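Side-chain contacts in polyporopepsin (Irpex lacteus, PDB 1WKR), which clots milk as an aspartic endopeptidase of the pepsin family, cutting peptide bonds in proteins with broad specificity: residues A226-A231 and A251-L256; K230-V235 and L243-A248; V77-L82 and L160-T165. All coordinates share one frame; numbering follows the deposited sequence.

Contact 1 (A226-A231 and A251-L256); sequences AKYKKA and ANLQSL
The two methyl groups of Leu256 approach the CD1-CE1 bond of the Tyr228 ring from the same side. Leu256 CD1 lies 3.8 Å from Tyr228 CE1, and Leu256 CD2 lies 4.0 Å from Tyr228 CD1. The approach is oblique to the ring, and the two side chains cross at about a right angle. Tyr228 sends CG away from its own backbone N (chi1 179°), which carries the ring off helix 222-232 to Leu256. Leu256 starts strand 256-260, and its CG lies opposite the carbonyl carbon (chi1 -72°), which turns both methyls toward the Tyr228 ring. The phenol end passes near Leu253, with Tyr228 OH 4.5 Å from Leu253 CD1. That hydroxyl is hydrogen-bonded to Gln272. The contact thus joins a helix to a sheet in a pepsin-like fold, and Leu291 and Val293 of strand 289-295 also touch the ring. An alanine in place of Leu256 would probably open a gap beside Tyr228 CE1 and take away the two leucine methyls that pack there. Before the strand, Gln254 folds back on Asn252. Its NE2 gives a nearly straight bond of 2.9 Å to Asn252 O (173° at the hydrogen), from above the carbonyl plane.

Contact 2 (K230-V235 and L243-A248); sequences KATGAV and LRLTTA
The flat groups here are the peptide units of Val235 and Arg244, which meet by their N-H and C=O in a pair of bonds. Val235 N gives a bond of 3.2 Å to Arg244 O. Arg244 N returns a bond of 2.9 Å to Val235 O. Ala234 CA adds a CA-H...O contact to Arg244 O, at 3.4 Å. The side chains of Val235 and Arg244 share one face of the pair, and the Arg244 chain is extended and leads away. The Ala234 methyl packs against both Leu243 and Leu245. Ala234 CB is 3.6 Å from Leu245 CD2 and 3.9 Å from Leu243 CB. Leu245 CD2 also comes 3.6 Å from Thr232 O. Leu245 CG stands opposite the carbonyl carbon (chi1 -65°), and from there CD2 turns toward Ala234. Thr232 OG1 accepts from Ala234 N at 3.1 Å, which forms an ST turn, and it is also hydrogen-bonded to Tyr228 O. Gly233, with positive phi, takes the chain out of the helix. Together the two segments make an antiparallel hydrogen-bonded pair, a short, weakly bonded hairpin following helix 222-232, with strand 243-245 also paired to strand 289-295.

Contact 3 (V77-L82 and L160-T165); sequences VTLGSL and LTFGAT
Leu79 and Leu82, the two leucines that touch Phe162, are tied to each other by a pair of backbone hydrogen bonds. Leu79 N gives one to Leu82 O and Leu82 N gives one to Leu79 O, each 2.9 Å long. The bond from Leu82 N to Leu79 O closes a type II' beta turn, with Gly80 and Ser81 at its corner. With the return bond it makes a two-residue beta hairpin. Gly80 has phi 57° and psi -122°, a conformation that suits a residue without a side chain. The closed turn holds both leucines on the same side, facing strand 155-162.

No hydrogen bond crosses the contact, and the touching groups are apolar. Leu79 brings its CD1 methyl to the far end of the Phe162 ring, 4.0 Å from CZ and 4.1 Å from CE2. The two side chains cross at about a right angle. Leu82 uses its own CD1 at the other end of the same side chain, 4.0 Å from Phe162 CB. The two methyls lie on one side of Phe162, one near CB and one near the ring end. Each reaches the ring obliquely. Phe162 has its CG opposite the carbonyl carbon (chi1 -69°), which sends the ring across to the turn. All three residues are buried.

The Phe162 side chain is about 11 Å from that of the active-site residue Asp32, so the two do not touch. Helix 128-134 covers the contact. Val128 touches Leu79, Thr129 touches Phe162, and Leu132 touches both Leu82 and Phe162. Val18 of strand 14-20 lies against Leu79. The turn links strands 67-79 and 82-96, while strand 155-162 is paired with strands 3-9 and 142-146.

Contact 3 comes first along the chain and closes before the others begin. It joins strands of the N-terminal part, which holds Asp32. Contacts 1 and 2 lie across the chain's centre, in the C-terminal part, which holds Asp212. Their centres are about 38 and 41 Å from that of contact 3, as expected for a two-lobed pepsin-like protease. Each lobe supplies one catalytic aspartate in this family; the contacts are packing within separate lobes, 1 and 2 away from both aspartates. Contacts 1 and 2 are about 7 Å apart between centres and share Lys230 and Ala231 of helix 222-232. Leu253 CD1 packs 3.5 Å from Thr232 CG2, joining them in one patch.

Contact 1 (A226-A231 and A251-L256)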
# COMPACT_ATOMS: atom_id res chain seq x y z
N ALA A 226 -19.15 -11.15 4.27
CA ALA A 226 -20.55 -11.58 4.18
C ALA A 226 -21.45 -10.61 4.82
O ALA A 226 -22.54 -10.32 4.31
CB ALA A 226 -20.65 -12.97 4.86
N LYS A 227 -21.09 -10.04 5.98
CA LYS A 227 -21.94 -9.02 6.66
C LYS A 227 -22.07 -7.78 5.78
O LYS A 227 -23.16 -7.16 5.72
CB LYS A 227 -21.35 -8.61 8.00
CG LYS A 227 -21.48 -9.77 9.02
CD LYS A 227 -20.84 -9.32 10.39
CE LYS A 227 -20.76 -10.58 11.26
NZ LYS A 227 -20.15 -10.20 12.58
N TYR A 228 -20.97 -7.37 5.13
CA TYR A 228 -21.01 -6.18 4.26
C TYR A 228 -21.90 -6.41 3.03
O TYR A 228 -22.67 -5.51 2.63
CB TYR A 228 -19.59 -5.88 3.86
CG TYR A 228 -19.44 -4.69 2.93
CD1 TYR A 228 -19.60 -3.39 3.43
CD2 TYR A 228 -19.21 -4.84 1.57
CE1 TYR A 228 -19.45 -2.27 2.59
CE2 TYR A 228 -19.07 -3.72 0.74
CZ TYR A 228 -19.16 -2.49 1.25
OH TYR A 228 -19.03 -1.42 0.38
N LYS A 229 -21.78 -7.58 2.41
CA LYS A 229 -22.65 -7.89 1.27
C LYS A 229 -24.06 -7.89 1.71
O LYS A 229 -24.96 -7.30 1.00
CB LYS A 229 -22.33 -9.31 0.76
CG LYS A 229 -21.32 -9.46 -0.03
CD LYS A 229 -21.14 -10.86 -0.66
CE LYS A 229 -22.10 -11.14 -1.81
NZ LYS A 229 -21.94 -12.49 -2.52
N LYS A 230 -24.44 -8.42 2.87
CA LYS A 230 -25.82 -8.41 3.34
C LYS A 230 -26.25 -7.01 3.57
O LYS A 230 -27.40 -6.63 3.19
CB LYS A 230 -25.89 -9.26 4.66
CG LYS A 230 -27.26 -9.30 5.26
CD LYS A 230 -27.19 -10.04 6.68
CE LYS A 230 -28.59 -9.84 7.35
NZ LYS A 230 -28.70 -10.63 8.70
N ALA A 231 -25.45 -6.16 4.22
CA ALA A 231 -25.87 -4.81 4.66
C ALA A 231 -26.05 -3.92 3.43
O ALA A 231 -26.99 -3.03 3.48
CB ALA A 231 -24.78 -4.23 5.54
N ALA A 251 -27.62 4.60 -4.06
CA ALA A 251 -28.23 5.78 -3.42
C ALA A 251 -28.40 5.59 -1.92
O ALA A 251 -28.28 6.51 -1.14
CB ALA A 251 -29.55 6.08 -4.06
N ASN A 252 -28.65 4.35 -1.48
CA ASN A 252 -28.81 3.98 -0.09
C ASN A 252 -27.57 3.53 0.61
O ASN A 252 -27.60 3.18 1.81
CB ASN A 252 -29.90 2.88 0.00
CG ASN A 252 -31.27 3.44 -0.22
OD1 ASN A 252 -31.68 4.40 0.42
ND2 ASN A 252 -31.92 2.89 -1.21
N LEU A 253 -26.43 3.51 -0.07
CA LEU A 253 -25.16 3.06 0.53
C LEU A 253 -24.73 3.98 1.65
O LEU A 253 -24.65 5.20 1.44
CB LEU A 253 -24.10 2.95 -0.55
CG LEU A 253 -22.73 2.38 -0.11
CD1 LEU A 253 -22.82 0.96 0.41
CD2 LEU A 253 -21.72 2.45 -1.27
N GLN A 254 -24.48 3.42 2.81
CA GLN A 254 -23.99 4.20 3.98
C GLN A 254 -22.47 4.15 4.07
O GLN A 254 -21.82 3.30 3.44
CB GLN A 254 -24.63 3.62 5.25
CG GLN A 254 -26.12 3.27 5.29
CD GLN A 254 -26.71 4.55 5.26
OE1 GLN A 254 -26.80 5.39 6.26
NE2 GLN A 254 -27.43 4.85 4.20
N SER A 255 -21.92 5.05 4.90
CA SER A 255 -20.49 5.02 5.19
C SER A 255 -20.07 3.81 5.95
O SER A 255 -20.86 3.23 6.73
CB SER A 255 -20.06 6.25 5.95
OG SER A 255 -20.28 7.41 5.13
N LEU A 256 -18.83 3.40 5.77
CA LEU A 256 -18.14 2.52 6.69
C LEU A 256 -17.35 3.36 7.68
O LEU A 256 -16.65 4.33 7.28
CB LEU A 256 -17.18 1.59 5.98
CG LEU A 256 -17.78 0.49 5.19
CD1 LEU A 256 -16.78 -0.19 4.23
CD2 LEU A 256 -18.42 -0.59 6.10

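Contact 2 (K230-V235 and L243-A248)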
# COMPACT_ATOMS: atom_id res chain seq x y z
N LYS A 230 -24.44 -8.42 2.87
CA LYS A 230 -25.82 -8.41 3.34
C LYS A 230 -26.25 -7.01 3.57
O LYS A 230 -27.40 -6.63 3.19
CB LYS A 230 -25.89 -9.26 4.66
CG LYS A 230 -27.26 -9.30 5.26
CD LYS A 230 -27.19 -10.04 6.68
CE LYS A 230 -28.59 -9.84 7.35
NZ LYS A 230 -28.70 -10.63 8.70
N ALA A 231 -25.45 -6.16 4.22
CA ALA A 231 -25.87 -4.81 4.66
C ALA A 231 -26.05 -3.92 3.43
O ALA A 231 -26.99 -3.03 3.48
CB ALA A 231 -24.78 -4.23 5.54
N THR A 232 -25.28 -4.08 2.39
CA THR A 232 -25.35 -3.18 1.22
C THR A 232 -26.29 -3.71 0.17
O THR A 232 -26.69 -2.90 -0.70
CB THR A 232 -23.96 -3.05 0.58
OG1 THR A 232 -23.49 -4.34 0.12
CG2 THR A 232 -22.90 -2.41 1.48
N GLY A 233 -26.64 -4.98 0.17
CA GLY A 233 -27.40 -5.60 -0.89
C GLY A 233 -26.54 -5.99 -2.05
O GLY A 233 -27.05 -6.48 -3.12
N ALA A 234 -25.21 -5.86 -1.99
CA ALA A 234 -24.40 -6.14 -3.11
C ALA A 234 -24.39 -7.60 -3.56
O ALA A 234 -24.59 -8.49 -2.71
CB ALA A 234 -22.93 -5.74 -2.79
N VAL A 235 -24.14 -7.82 -4.82
CA VAL A 235 -24.03 -9.20 -5.38
C VAL A 235 -22.71 -9.27 -6.09
O VAL A 235 -22.09 -8.30 -6.56
CB VAL A 235 -25.22 -9.48 -6.28
CG1 VAL A 235 -26.54 -9.37 -5.49
CG2 VAL A 235 -25.23 -8.73 -7.52
N LEU A 243 -17.85 -6.61 -6.15
CA LEU A 243 -19.29 -6.54 -5.84
C LEU A 243 -19.92 -5.46 -6.67
O LEU A 243 -19.27 -4.47 -7.01
CB LEU A 243 -19.44 -6.20 -4.39
CG LEU A 243 -19.10 -7.28 -3.38
CD1 LEU A 243 -19.14 -6.74 -1.94
CD2 LEU A 243 -19.99 -8.51 -3.52
N ARG A 244 -21.19 -5.60 -6.99
CA ARG A 244 -21.95 -4.61 -7.74
C ARG A 244 -23.21 -4.23 -6.96
O ARG A 244 -23.84 -5.04 -6.33
CB ARG A 244 -22.34 -5.10 -9.13
CG ARG A 244 -23.01 -4.10 -10.04
CD ARG A 244 -23.47 -4.64 -11.49
NE ARG A 244 -24.44 -3.61 -12.15
CZ ARG A 244 -24.21 -2.98 -13.25
NH1 ARG A 244 -23.17 -3.20 -14.10
NH2 ARG A 244 -25.02 -1.97 -13.57
N LEU A 245 -23.56 -2.93 -7.07
CA LEU A 245 -24.81 -2.40 -6.53
C LEU A 245 -25.66 -1.87 -7.73
O LEU A 245 -25.17 -1.37 -8.67
CB LEU A 245 -24.53 -1.16 -5.62
CG LEU A 245 -23.72 -1.45 -4.36
CD1 LEU A 245 -23.60 -0.15 -3.56
CD2 LEU A 245 -24.42 -2.53 -3.53
N THR A 246 -26.99 -1.98 -7.49
CA THR A 246 -27.91 -1.24 -8.38
C THR A 246 -27.87 0.25 -8.07
O THR A 246 -27.31 0.72 -7.08
CB THR A 246 -29.35 -1.72 -8.13
OG1 THR A 246 -29.74 -1.40 -6.79
CG2 THR A 246 -29.51 -3.24 -8.36
N THR A 247 -28.53 1.01 -8.95
CA THR A 247 -28.66 2.45 -8.74
C THR A 247 -29.31 2.74 -7.38
O THR A 247 -28.78 3.58 -6.61
CB THR A 247 -29.59 2.99 -9.90
OG1 THR A 247 -28.79 2.92 -11.07
CG2 THR A 247 -29.96 4.46 -9.68
N ALA A 248 -30.37 2.08 -7.04
CA ALA A 248 -31.01 2.32 -5.79
C ALA A 248 -30.14 1.97 -4.62
O ALA A 248 -30.08 2.61 -3.57
CB ALA A 248 -32.35 1.54 -5.70

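Contact 3 (V77-L82 and L160-T165)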
# COMPACT_ATOMS: atom_id res chain seq x y z
N VAL A 77 20.76 4.31 -4.92
CA VAL A 77 19.32 4.53 -5.23
C VAL A 77 18.98 5.96 -4.98
O VAL A 77 19.33 6.51 -3.88
CB VAL A 77 18.50 3.59 -4.31
CG1 VAL A 77 17.02 3.94 -4.34
CG2 VAL A 77 18.74 2.13 -4.78
N THR A 78 18.27 6.59 -5.89
CA THR A 78 17.86 8.01 -5.77
C THR A 78 16.36 8.11 -5.75
O THR A 78 15.66 7.51 -6.58
CB THR A 78 18.38 8.80 -7.01
OG1 THR A 78 19.86 8.64 -7.09
CG2 THR A 78 18.17 10.23 -6.86
N LEU A 79 15.87 8.83 -4.75
CA LEU A 79 14.44 9.07 -4.54
C LEU A 79 14.30 10.61 -4.45
O LEU A 79 14.63 11.23 -3.44
CB LEU A 79 13.99 8.44 -3.19
CG LEU A 79 14.00 6.91 -3.24
CD1 LEU A 79 13.90 6.29 -1.83
CD2 LEU A 79 12.81 6.45 -4.07
N GLY A 80 13.80 11.19 -5.53
CA GLY A 80 13.74 12.70 -5.58
C GLY A 80 15.09 13.23 -5.40
O GLY A 80 16.08 12.84 -6.24
N SER A 81 15.38 14.06 -4.43
CA SER A 81 16.67 14.64 -4.09
C SER A 81 17.45 13.93 -3.10
O SER A 81 18.51 14.37 -2.55
CB SER A 81 16.57 16.14 -3.67
OG SER A 81 15.96 16.11 -2.45
N LEU A 82 16.99 12.73 -2.70
CA LEU A 82 17.66 11.90 -1.66
C LEU A 82 18.43 10.82 -2.37
O LEU A 82 17.95 10.18 -3.34
CB LEU A 82 16.63 11.32 -0.71
CG LEU A 82 15.68 12.36 -0.06
CD1 LEU A 82 14.75 11.58 0.87
CD2 LEU A 82 16.45 13.40 0.77
N LEU A 160 5.25 10.76 -1.62
CA LEU A 160 5.97 10.12 -0.47
C LEU A 160 6.82 11.16 0.17
O LEU A 160 7.58 11.85 -0.56
CB LEU A 160 6.83 8.95 -0.92
CG LEU A 160 6.08 7.63 -1.10
CD1 LEU A 160 4.85 7.61 -1.86
CD2 LEU A 160 7.14 6.53 -1.46
N THR A 161 6.82 11.26 1.48
CA THR A 161 7.74 12.18 2.20
C THR A 161 8.50 11.32 3.19
O THR A 161 7.93 10.63 4.06
CB THR A 161 7.01 13.29 2.95
OG1 THR A 161 6.16 14.01 2.00
CG2 THR A 161 7.97 14.28 3.52
N PHE A 162 9.81 11.34 3.06
CA PHE A 162 10.71 10.61 3.96
C PHE A 162 11.24 11.58 5.03
O PHE A 162 11.86 12.60 4.71
CB PHE A 162 11.90 10.05 3.18
CG PHE A 162 11.48 8.93 2.23
CD1 PHE A 162 11.42 7.61 2.70
CD2 PHE A 162 11.12 9.19 0.92
CE1 PHE A 162 11.08 6.56 1.84
CE2 PHE A 162 10.71 8.10 0.11
CZ PHE A 162 10.70 6.82 0.56
N GLY A 163 10.96 11.25 6.27
CA GLY A 163 11.55 11.99 7.40
C GLY A 163 10.65 13.08 7.97
O GLY A 163 11.08 13.72 8.94
N ALA A 164 9.46 13.28 7.41
CA ALA A 164 8.54 14.34 7.89
C ALA A 164 7.17 14.06 7.31
O ALA A 164 7.01 13.26 6.39
CB ALA A 164 9.02 15.70 7.38
N THR A 165 6.18 14.76 7.82
CA THR A 165 4.86 14.83 7.26
C THR A 165 4.68 16.09 6.47
O THR A 165 5.52 17.08 6.63
CB THR A 165 3.75 14.76 8.32
OG1 THR A 165 3.94 15.88 9.26
CG2 THR A 165 3.82 13.52 9.16